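Local coordinates for protein eukaryotic translation initiation factor 4 gamma 5 (Trypanosoma cruzi, PDB 6OZU) that probably takes part in translation initiation as a scaffold subunit, through a MIF4G domain of the kind that in relatives binds the helicase eIF4A, at residues 5-10 and 32-37; 72-77 and 85-90; 155-160 and 199-204. One frame throughout, in Å; residues are numbered along the deposited sequence.

Contact 1: 5-10 and 32-37; sequences RKLHNE and NLPIRQ. With SO4 (sulfate ion), chain F.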
loop_
_atom_site.group_PDB
_atom_site.type_symbol
_atom_site.label_atom_id
_atom_site.label_comp_id
_atom_site.label_asym_id
_atom_site.label_seq_id
_atom_site.Cartn_x
_atom_site.Cartn_y
_atom_site.Cartn_z
ATOM N N ARG A 5 26.262 9.084 -1.277
ATOM C CA ARG A 5 25.922 9.402 0.107
ATOM C C ARG A 5 26.144 8.182 1.019
ATOM O O ARG A 5 25.731 7.065 0.676
ATOM C CB ARG A 5 24.468 9.910 0.194
ATOM C CG ARG A 5 24.011 10.347 1.591
ATOM C CD ARG A 5 22.499 10.435 1.690
ATOM N NE ARG A 5 21.991 11.735 1.247
ATOM C CZ ARG A 5 21.472 11.975 0.047
ATOM N NH1 ARG A 5 21.389 11.004 -0.856
ATOM N NH2 ARG A 5 21.033 13.188 -0.263
ATOM N N LYS A 6 26.781 8.420 2.189
ATOM C CA LYS A 6 27.094 7.426 3.223
ATOM C C LYS A 6 25.819 6.809 3.836
ATOM O O LYS A 6 25.681 5.577 3.841
ATOM C CB LYS A 6 27.992 8.044 4.311
ATOM N N LEU A 7 24.873 7.670 4.297
ATOM C CA LEU A 7 23.595 7.249 4.886
ATOM C C LEU A 7 22.698 6.483 3.894
ATOM O O LEU A 7 21.959 5.591 4.317
ATOM C CB LEU A 7 22.854 8.451 5.489
ATOM C CG LEU A 7 21.583 8.186 6.299
ATOM C CD1 LEU A 7 21.908 7.656 7.689
ATOM C CD2 LEU A 7 20.757 9.432 6.390
ATOM N N HIS A 8 22.787 6.815 2.588
ATOM C CA HIS A 8 22.033 6.181 1.497
ATOM C C HIS A 8 22.365 4.690 1.379
ATOM O O HIS A 8 21.458 3.852 1.370
ATOM C CB HIS A 8 22.322 6.918 0.167
ATOM C CG HIS A 8 21.719 6.285 -1.054
ATOM N ND1 HIS A 8 20.480 6.664 -1.528
ATOM C CD2 HIS A 8 22.228 5.337 -1.879
ATOM C CE1 HIS A 8 20.264 5.927 -2.608
ATOM N NE2 HIS A 8 21.281 5.104 -2.851
ATOM N N ASN A 9 23.668 4.375 1.275
ATOM C CA ASN A 9 24.189 3.016 1.093
ATOM C C ASN A 9 23.946 2.109 2.301
ATOM O O ASN A 9 23.659 0.923 2.115
ATOM C CB ASN A 9 25.681 3.052 0.711
ATOM C CG ASN A 9 26.019 3.879 -0.517
ATOM O OD1 ASN A 9 25.352 3.821 -1.549
ATOM N ND2 ASN A 9 27.083 4.656 -0.439
ATOM N N GLU A 10 24.053 2.668 3.530
ATOM C CA GLU A 10 23.845 1.944 4.790
ATOM C C GLU A 10 22.409 1.415 4.914
ATOM O O GLU A 10 22.206 0.275 5.349
ATOM C CB GLU A 10 24.247 2.804 5.994
ATOM C CG GLU A 10 25.750 2.865 6.217
ATOM C CD GLU A 10 26.240 3.749 7.352
ATOM O OE1 GLU A 10 25.691 4.860 7.528
ATOM O OE2 GLU A 10 27.198 3.340 8.048
ATOM N N ASN A 32 20.617 2.561 15.105
ATOM C CA ASN A 32 22.022 2.934 15.303
ATOM C C ASN A 32 22.525 3.949 14.259
ATOM O O ASN A 32 23.629 4.469 14.410
ATOM C CB ASN A 32 22.943 1.692 15.371
ATOM C CG ASN A 32 22.758 0.817 16.595
ATOM O OD1 ASN A 32 22.239 1.234 17.643
ATOM N ND2 ASN A 32 23.180 -0.432 16.483
ATOM N N LEU A 33 21.726 4.240 13.213
ATOM C CA LEU A 33 22.097 5.242 12.212
ATOM C C LEU A 33 21.795 6.650 12.768
ATOM O O LEU A 33 20.816 6.804 13.509
ATOM C CB LEU A 33 21.353 5.019 10.883
ATOM C CG LEU A 33 21.706 3.768 10.064
ATOM C CD1 LEU A 33 20.712 3.576 8.955
ATOM C CD2 LEU A 33 23.117 3.848 9.491
ATOM N N PRO A 34 22.606 7.688 12.439
ATOM C CA PRO A 34 22.331 9.027 12.981
ATOM C C PRO A 34 21.269 9.800 12.191
ATOM O O PRO A 34 21.582 10.784 11.523
ATOM C CB PRO A 34 23.708 9.691 12.976
ATOM C CG PRO A 34 24.438 9.040 11.881
ATOM C CD PRO A 34 23.818 7.697 11.595
ATOM N N ILE A 35 20.003 9.356 12.292
ATOM C CA ILE A 35 18.865 9.946 11.582
ATOM C C ILE A 35 18.498 11.312 12.168
ATOM O O ILE A 35 18.284 12.245 11.393
ATOM C CB ILE A 35 17.666 8.953 11.483
ATOM C CG1 ILE A 35 18.071 7.715 10.678
ATOM C CG2 ILE A 35 16.424 9.602 10.847
ATOM C CD1 ILE A 35 17.926 6.462 11.412
ATOM N N ARG A 36 18.478 11.448 13.515
ATOM C CA ARG A 36 18.184 12.726 14.201
ATOM C C ARG A 36 19.197 13.828 13.873
ATOM O O ARG A 36 18.841 15.004 13.899
ATOM C CB ARG A 36 18.137 12.547 15.725
ATOM C CG ARG A 36 16.879 11.875 16.228
ATOM C CD ARG A 36 17.026 11.644 17.712
ATOM N NE ARG A 36 15.945 10.825 18.243
ATOM C CZ ARG A 36 15.960 9.499 18.256
ATOM N NH1 ARG A 36 16.987 8.836 17.738
ATOM N NH2 ARG A 36 14.937 8.823 18.761
ATOM N N GLN A 37 20.446 13.441 13.585
ATOM C CA GLN A 37 21.540 14.352 13.255
ATOM C C GLN A 37 21.709 14.530 11.719
ATOM O O GLN A 37 22.659 15.178 11.274
ATOM C CB GLN A 37 22.844 13.866 13.920
ATOM C CG GLN A 37 22.805 13.839 15.449
ATOM C CD GLN A 37 23.988 13.082 16.020
ATOM O OE1 GLN A 37 24.002 11.843 16.044
ATOM N NE2 GLN A 37 25.019 13.802 16.479
HETATM S S SO4 F . 20.737 9.650 16.444
HETATM O O1 SO4 F . 21.192 10.798 15.658
HETATM O O2 SO4 F . 20.461 10.070 17.817
HETATM O O3 SO4 F . 19.512 9.107 15.845
HETATM O O4 SO4 F . 21.788 8.626 16.457
#
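Leu7 meets Leu33 and Pro34, and Glu10 meets Leu33, where the first helix of this all-helical MIF4G domain touches the loop between helices 23-31 and 40-53; Pro34 centres an inverse gamma turn there. Leu33 is the shared partner. Its side chain and that of Leu7 cross at a slant, Leu7 CD1 lying 4.2 Å from Leu33 CB and 4.3 Å from Pro34 CD. Leu7 reaches this place because its CG stands trans to the backbone N (chi1 -173°), which swings the methyl toward the loop. Glu10 and Leu33 run alongside each other, pointing opposite ways. Leu33 CD2 lies 3.8 Å from Glu10 CB and 3.4 Å from Glu10 OE1, a van der Waals contact with both ends of the glutamate. Glu10 is exposed, whereas Leu7 is buried and also touches Val46 of helix 40-53. Past the turn, the loop holds a sulfate ion, probably from the crystallisation liquor. Arg36, salt-bridged to Glu81 through NE, presents its guanidinium edge to the ion: NH1 donates in plane to sulfate O3 at 3.2 Å (N-H...O 142°), and Arg36 N reaches the same oxygen in a weak bond of 3.5 Å.

Contact 2: 72-77 and 85-90; sequences SLINDI and RFIRNA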
loop_
_atom_site.group_PDB
_atom_site.type_symbol
_atom_site.label_atom_id
_atom_site.label_comp_id
_atom_site.label_asym_id
_atom_site.label_seq_id
_atom_site.Cartn_x
_atom_site.Cartn_y
_atom_site.Cartn_z
ATOM N N SER A 72 9.508 0.602 12.853
ATOM C CA SER A 72 10.594 0.591 13.831
ATOM C C SER A 72 11.226 1.990 13.970
ATOM O O SER A 72 11.441 2.478 15.090
ATOM C CB SER A 72 11.640 -0.441 13.420
ATOM O OG SER A 72 12.745 -0.453 14.305
ATOM N N LEU A 73 11.481 2.624 12.813
ATOM C CA LEU A 73 12.073 3.941 12.655
ATOM C C LEU A 73 11.193 5.031 13.272
ATOM O O LEU A 73 11.730 5.886 13.955
ATOM C CB LEU A 73 12.348 4.184 11.156
ATOM C CG LEU A 73 12.867 5.540 10.684
ATOM C CD1 LEU A 73 14.200 5.883 11.321
ATOM C CD2 LEU A 73 13.014 5.548 9.165
ATOM N N ILE A 74 9.860 4.979 13.083
ATOM C CA ILE A 74 8.952 5.975 13.674
ATOM C C ILE A 74 8.606 5.627 15.147
ATOM O O ILE A 74 8.157 6.498 15.893
ATOM C CB ILE A 74 7.695 6.313 12.818
ATOM C CG1 ILE A 74 6.800 5.110 12.563
ATOM C CG2 ILE A 74 8.086 7.003 11.504
ATOM C CD1 ILE A 74 5.387 5.527 12.226
ATOM N N ASN A 75 8.850 4.376 15.576
ATOM C CA ASN A 75 8.660 3.973 16.975
ATOM C C ASN A 75 9.870 4.455 17.821
ATOM O O ASN A 75 9.739 4.649 19.032
ATOM C CB ASN A 75 8.482 2.460 17.096
ATOM C CG ASN A 75 7.092 1.931 16.800
ATOM O OD1 ASN A 75 6.779 0.800 17.159
ATOM N ND2 ASN A 75 6.223 2.696 16.131
ATOM N N ASP A 76 11.043 4.633 17.164
ATOM C CA ASP A 76 12.285 5.107 17.779
ATOM C C ASP A 76 12.281 6.642 17.864
ATOM O O ASP A 76 12.608 7.201 18.916
ATOM C CB ASP A 76 13.528 4.590 17.012
ATOM C CG ASP A 76 14.877 5.152 17.464
ATOM O OD1 ASP A 76 15.044 5.409 18.680
ATOM O OD2 ASP A 76 15.764 5.334 16.602
ATOM N N ILE A 77 11.935 7.311 16.750
ATOM C CA ILE A 77 11.909 8.760 16.675
ATOM C C ILE A 77 10.450 9.182 16.660
ATOM O O ILE A 77 9.788 9.093 15.624
ATOM C CB ILE A 77 12.760 9.305 15.480
ATOM C CG1 ILE A 77 14.117 8.553 15.363
ATOM C CG2 ILE A 77 12.989 10.806 15.650
ATOM C CD1 ILE A 77 14.786 8.551 14.036
ATOM N N ARG A 85 8.661 14.200 13.357
ATOM C CA ARG A 85 7.609 14.917 12.639
ATOM C C ARG A 85 7.975 14.964 11.158
ATOM O O ARG A 85 7.116 14.673 10.315
ATOM C CB ARG A 85 7.419 16.316 13.231
ATOM C CG ARG A 85 6.079 16.957 12.887
ATOM C CD ARG A 85 5.894 18.402 13.355
ATOM N NE ARG A 85 7.115 19.220 13.345
ATOM C CZ ARG A 85 7.904 19.391 14.399
ATOM N NH1 ARG A 85 7.612 18.817 15.555
ATOM N NH2 ARG A 85 8.992 20.135 14.305
ATOM N N PHE A 86 9.271 15.226 10.846
ATOM C CA PHE A 86 9.767 15.262 9.470
ATOM C C PHE A 86 9.625 13.929 8.762
ATOM O O PHE A 86 9.155 13.926 7.625
ATOM C CB PHE A 86 11.205 15.802 9.359
ATOM C CG PHE A 86 11.659 15.950 7.924
ATOM C CD1 PHE A 86 11.296 17.064 7.176
ATOM C CD2 PHE A 86 12.391 14.943 7.301
ATOM C CE1 PHE A 86 11.680 17.183 5.840
ATOM C CE2 PHE A 86 12.758 15.052 5.959
ATOM C CZ PHE A 86 12.413 16.181 5.241
ATOM N N ILE A 87 10.042 12.802 9.403
ATOM C CA ILE A 87 9.945 11.444 8.829
ATOM C C ILE A 87 8.505 11.146 8.428
ATOM O O ILE A 87 8.263 10.629 7.333
ATOM C CB ILE A 87 10.517 10.335 9.769
ATOM C CG1 ILE A 87 12.033 10.478 9.970
ATOM C CG2 ILE A 87 10.212 8.940 9.212
ATOM C CD1 ILE A 87 12.611 9.643 11.131
ATOM N N ARG A 88 7.560 11.475 9.328
ATOM C CA ARG A 88 6.122 11.279 9.157
ATOM C C ARG A 88 5.536 12.064 7.975
ATOM O O ARG A 88 4.722 11.529 7.226
ATOM C CB ARG A 88 5.391 11.589 10.464
ATOM C CG ARG A 88 5.528 10.459 11.472
ATOM C CD ARG A 88 5.213 10.913 12.873
ATOM N NE ARG A 88 5.207 9.791 13.802
ATOM C CZ ARG A 88 6.272 9.338 14.449
ATOM N NH1 ARG A 88 7.461 9.897 14.258
ATOM N NH2 ARG A 88 6.160 8.318 15.283
ATOM N N ASN A 89 5.988 13.294 7.775
ATOM C CA ASN A 89 5.559 14.124 6.655
ATOM C C ASN A 89 6.221 13.677 5.358
ATOM O O ASN A 89 5.632 13.872 4.293
ATOM C CB ASN A 89 5.794 15.604 6.951
ATOM C CG ASN A 89 4.855 16.121 8.007
ATOM O OD1 ASN A 89 3.621 16.095 7.870
ATOM N ND2 ASN A 89 5.419 16.570 9.100
ATOM N N ALA A 90 7.413 13.032 5.444
ATOM C CA ALA A 90 8.107 12.496 4.272
ATOM C C ALA A 90 7.397 11.218 3.791
ATOM O O ALA A 90 7.295 11.022 2.580
ATOM C CB ALA A 90 9.562 12.223 4.590
#
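Arg88 grips the end of helix 63-76 with both terminal nitrogens, each taking a different backbone carbonyl there. NH1 gives a nearly straight bond (N-H...O 174°) to Ile77 O at 2.8 Å, lying in the guanidinium plane and in the plane of the carbonyl. NH2 reaches Ile74 O, also at 2.8 Å, but here the geometry is more bent: the acceptor sits off the guanidinium plane and the donor is tilted out of the carbonyl plane. NH1 also bonds Gly84 O, so three carbonyls hold the group and fix its rotation. The charge probably favours Ile74 O and Ile77 O, which lie at the negative end of the helix dipole. An extended chain from CG to NE carries the guanidinium across the gap. Over one of its faces comes Ile74 CB, 3.5 Å from Arg88 NH2.

Ile74 adopts an unusual rotamer for a helix: CG1 is wedged between the backbone N and the carbonyl carbon (chi1 61°). This leaves CG2 to meet Ile87 CG2 at 3.7 Å. The other branch of Ile87 serves a second pair of residues, for its CD1 lies 3.8 Å from Ile77 CD1, the two side chains crossing at about a right angle, and 4.1 Å from Leu73 CD1.

Helices 63-76 and 82-112 form a helical hairpin; the axes of segments 72-76 and 85-90 come within 10.2 Å and run at 149°, nearly antiparallel. Around it, Leu73 also packs on Leu30 of helix 23-31, Ile87 on Ile43 of helix 40-53, and Ile74 on Ile91 one turn further along helix 82-112.

Contact 3: 155-160 and 199-204; sequences HVLEWL and PKFRAV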
loop_
_atom_site.group_PDB
_atom_site.type_symbol
_atom_site.label_atom_id
_atom_site.label_comp_id
_atom_site.label_asym_id
_atom_site.label_seq_id
_atom_site.Cartn_x
_atom_site.Cartn_y
_atom_site.Cartn_z
ATOM N N HIS A 155 -8.984 6.796 -1.867
ATOM C CA HIS A 155 -8.711 7.462 -3.160
ATOM C C HIS A 155 -8.193 6.490 -4.207
ATOM O O HIS A 155 -8.569 6.607 -5.373
ATOM C CB HIS A 155 -7.741 8.662 -3.020
ATOM C CG HIS A 155 -7.610 9.520 -4.260
ATOM N ND1 HIS A 155 -8.166 10.789 -4.324
ATOM C CD2 HIS A 155 -6.955 9.279 -5.423
ATOM C CE1 HIS A 155 -7.854 11.261 -5.523
ATOM N NE2 HIS A 155 -7.136 10.383 -6.223
ATOM N N VAL A 156 -7.347 5.512 -3.811
ATOM C CA VAL A 156 -6.816 4.517 -4.751
ATOM C C VAL A 156 -7.958 3.610 -5.237
ATOM O O VAL A 156 -8.088 3.395 -6.449
ATOM C CB VAL A 156 -5.645 3.683 -4.165
ATOM C CG1 VAL A 156 -5.371 2.426 -5.002
ATOM C CG2 VAL A 156 -4.386 4.516 -4.009
ATOM N N LEU A 157 -8.788 3.094 -4.283
ATOM C CA LEU A 157 -9.948 2.229 -4.543
ATOM C C LEU A 157 -11.014 2.915 -5.400
ATOM O O LEU A 157 -11.674 2.253 -6.194
ATOM C CB LEU A 157 -10.548 1.677 -3.235
ATOM C CG LEU A 157 -9.667 0.699 -2.447
ATOM C CD1 LEU A 157 -10.341 0.256 -1.189
ATOM C CD2 LEU A 157 -9.303 -0.494 -3.276
ATOM N N GLU A 158 -11.139 4.242 -5.281
ATOM C CA GLU A 158 -12.039 5.052 -6.103
ATOM C C GLU A 158 -11.676 4.892 -7.585
ATOM O O GLU A 158 -12.540 4.470 -8.340
ATOM C CB GLU A 158 -11.972 6.523 -5.714
ATOM C CG GLU A 158 -12.788 6.885 -4.489
ATOM C CD GLU A 158 -13.009 8.378 -4.350
ATOM O OE1 GLU A 158 -13.533 8.990 -5.311
ATOM O OE2 GLU A 158 -12.648 8.935 -3.286
ATOM N N TRP A 159 -10.406 5.152 -7.993
ATOM C CA TRP A 159 -10.013 4.994 -9.396
ATOM C C TRP A 159 -9.834 3.540 -9.797
ATOM O O TRP A 159 -10.102 3.185 -10.940
ATOM C CB TRP A 159 -8.794 5.846 -9.789
ATOM C CG TRP A 159 -7.516 5.580 -9.046
ATOM C CD1 TRP A 159 -6.967 6.359 -8.064
ATOM C CD2 TRP A 159 -6.536 4.557 -9.348
ATOM N NE1 TRP A 159 -5.724 5.873 -7.711
ATOM C CE2 TRP A 159 -5.451 4.746 -8.461
ATOM C CE3 TRP A 159 -6.461 3.521 -10.301
ATOM C CZ2 TRP A 159 -4.326 3.906 -8.471
ATOM C CZ3 TRP A 159 -5.351 2.688 -10.301
ATOM C CH2 TRP A 159 -4.300 2.887 -9.399
ATOM N N LEU A 160 -9.426 2.684 -8.854
ATOM C CA LEU A 160 -9.246 1.253 -9.105
ATOM C C LEU A 160 -10.569 0.577 -9.465
ATOM O O LEU A 160 -10.590 -0.254 -10.376
ATOM C CB LEU A 160 -8.605 0.601 -7.876
ATOM C CG LEU A 160 -7.938 -0.758 -8.051
ATOM C CD1 LEU A 160 -6.588 -0.623 -8.765
ATOM C CD2 LEU A 160 -7.737 -1.417 -6.711
ATOM N N PRO A 199 -11.492 -3.407 10.775
ATOM C CA PRO A 199 -12.639 -2.477 10.785
ATOM C C PRO A 199 -12.405 -1.201 9.980
ATOM O O PRO A 199 -13.377 -0.631 9.480
ATOM C CB PRO A 199 -12.825 -2.163 12.270
ATOM C CG PRO A 199 -12.179 -3.329 12.970
ATOM C CD PRO A 199 -10.980 -3.595 12.147
ATOM N N LYS A 200 -11.125 -0.763 9.838
ATOM C CA LYS A 200 -10.729 0.427 9.080
ATOM C C LYS A 200 -10.932 0.213 7.576
ATOM O O LYS A 200 -11.387 1.133 6.891
ATOM C CB LYS A 200 -9.274 0.805 9.368
ATOM C CG LYS A 200 -9.041 1.672 10.580
ATOM C CD LYS A 200 -7.539 1.913 10.774
ATOM C CE LYS A 200 -7.211 3.131 11.603
ATOM N NZ LYS A 200 -6.891 4.338 10.769
ATOM N N PHE A 201 -10.581 -0.981 7.064
ATOM C CA PHE A 201 -10.741 -1.333 5.646
ATOM C C PHE A 201 -12.209 -1.510 5.299
ATOM O O PHE A 201 -12.626 -1.139 4.208
ATOM C CB PHE A 201 -9.938 -2.593 5.293
ATOM C CG PHE A 201 -9.872 -2.902 3.812
ATOM C CD1 PHE A 201 -9.151 -2.082 2.938
ATOM C CD2 PHE A 201 -10.485 -4.039 3.295
ATOM C CE1 PHE A 201 -9.092 -2.370 1.569
ATOM C CE2 PHE A 201 -10.409 -4.334 1.927
ATOM C CZ PHE A 201 -9.702 -3.503 1.075
ATOM N N ARG A 202 -12.994 -2.053 6.241
ATOM C CA ARG A 202 -14.447 -2.247 6.107
ATOM C C ARG A 202 -15.132 -0.880 5.958
ATOM O O ARG A 202 -16.015 -0.733 5.117
ATOM C CB ARG A 202 -14.998 -3.042 7.306
ATOM C CG ARG A 202 -16.471 -3.350 7.218
ATOM C CD ARG A 202 -17.023 -3.871 8.529
ATOM N NE ARG A 202 -18.419 -4.289 8.415
ATOM C CZ ARG A 202 -19.493 -3.517 8.543
ATOM N NH1 ARG A 202 -19.364 -2.209 8.710
ATOM N NH2 ARG A 202 -20.708 -4.043 8.455
ATOM N N ALA A 203 -14.691 0.106 6.750
ATOM C CA ALA A 203 -15.161 1.496 6.738
ATOM C C ALA A 203 -14.935 2.174 5.375
ATOM O O ALA A 203 -15.802 2.917 4.917
ATOM C CB ALA A 203 -14.458 2.283 7.826
ATOM N N VAL A 204 -13.771 1.907 4.740
ATOM C CA VAL A 204 -13.366 2.404 3.417
ATOM C C VAL A 204 -14.342 1.879 2.361
ATOM O O VAL A 204 -14.821 2.654 1.530
ATOM C CB VAL A 204 -11.882 2.044 3.111
ATOM C CG1 VAL A 204 -11.525 2.230 1.632
ATOM C CG2 VAL A 204 -10.959 2.874 3.972
#
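Leu157 supplies more than half of the surface buried here, and one methyl, CD1, does all the close touching. It bridges two helices of the alpha-helical MIF4G solenoid, 150-162 and 194-208, by entering the angle between Val204 and Phe201. These two stand three residues apart on helix 194-208, so both fall on the face turned to Leu157. The backbones stay well separated, with the nearest CA atoms, those of Leu157 and Val204, 8.7 Å apart, and the meeting is left to side-chain ends.

The bond from CA to CB of Leu157 already points toward the other segment, and the branch beyond it carries CD1 the rest of the way. Val204 meets this methyl with the branch that points trans to its own backbone N: CG1 is 3.6 Å from Leu157 CD1, and the two side chains cross at about a right angle. Phe201 swings its ring in the same sense, with CG trans to the backbone N (chi1 -171°), which brings CE1 within reach of the leucine methyl.

All three residues are buried, and the interface is apolar. Helix 173-186 fills in beside it: Leu182 touches both Leu157 and Phe201, with Phe179 adding to the first and Cys186 to the second. Phe143 of helix 118-144 also touches Phe201. At right angles to the leucine side chain, the phenylalanine makes its nearest approach through CE1, 4.0 Å from Leu157 CD1.

Along the chain the three contacts come in series, each closing before the next opens, and all belong to the one MIF4G domain. Contacts 1 and 2 are neighbours, with centres about 14 Å apart on the same side of the chain's centre. Ile35, packing on Leu73 and Ile77, and Arg36, in a long, weak ion pair with Asp76, join the loop after helix 23-31 to the hairpin of helices 63-76 and 82-112. Contact 3 lies deeper, in the later helices, about 24 Å between centres from contact 2 and 35 Å from contact 1, on the opposite side of the chain's centre from the latter. The contacts thus tie together successive parts of a helical solenoid, as is usual for MIF4G domains.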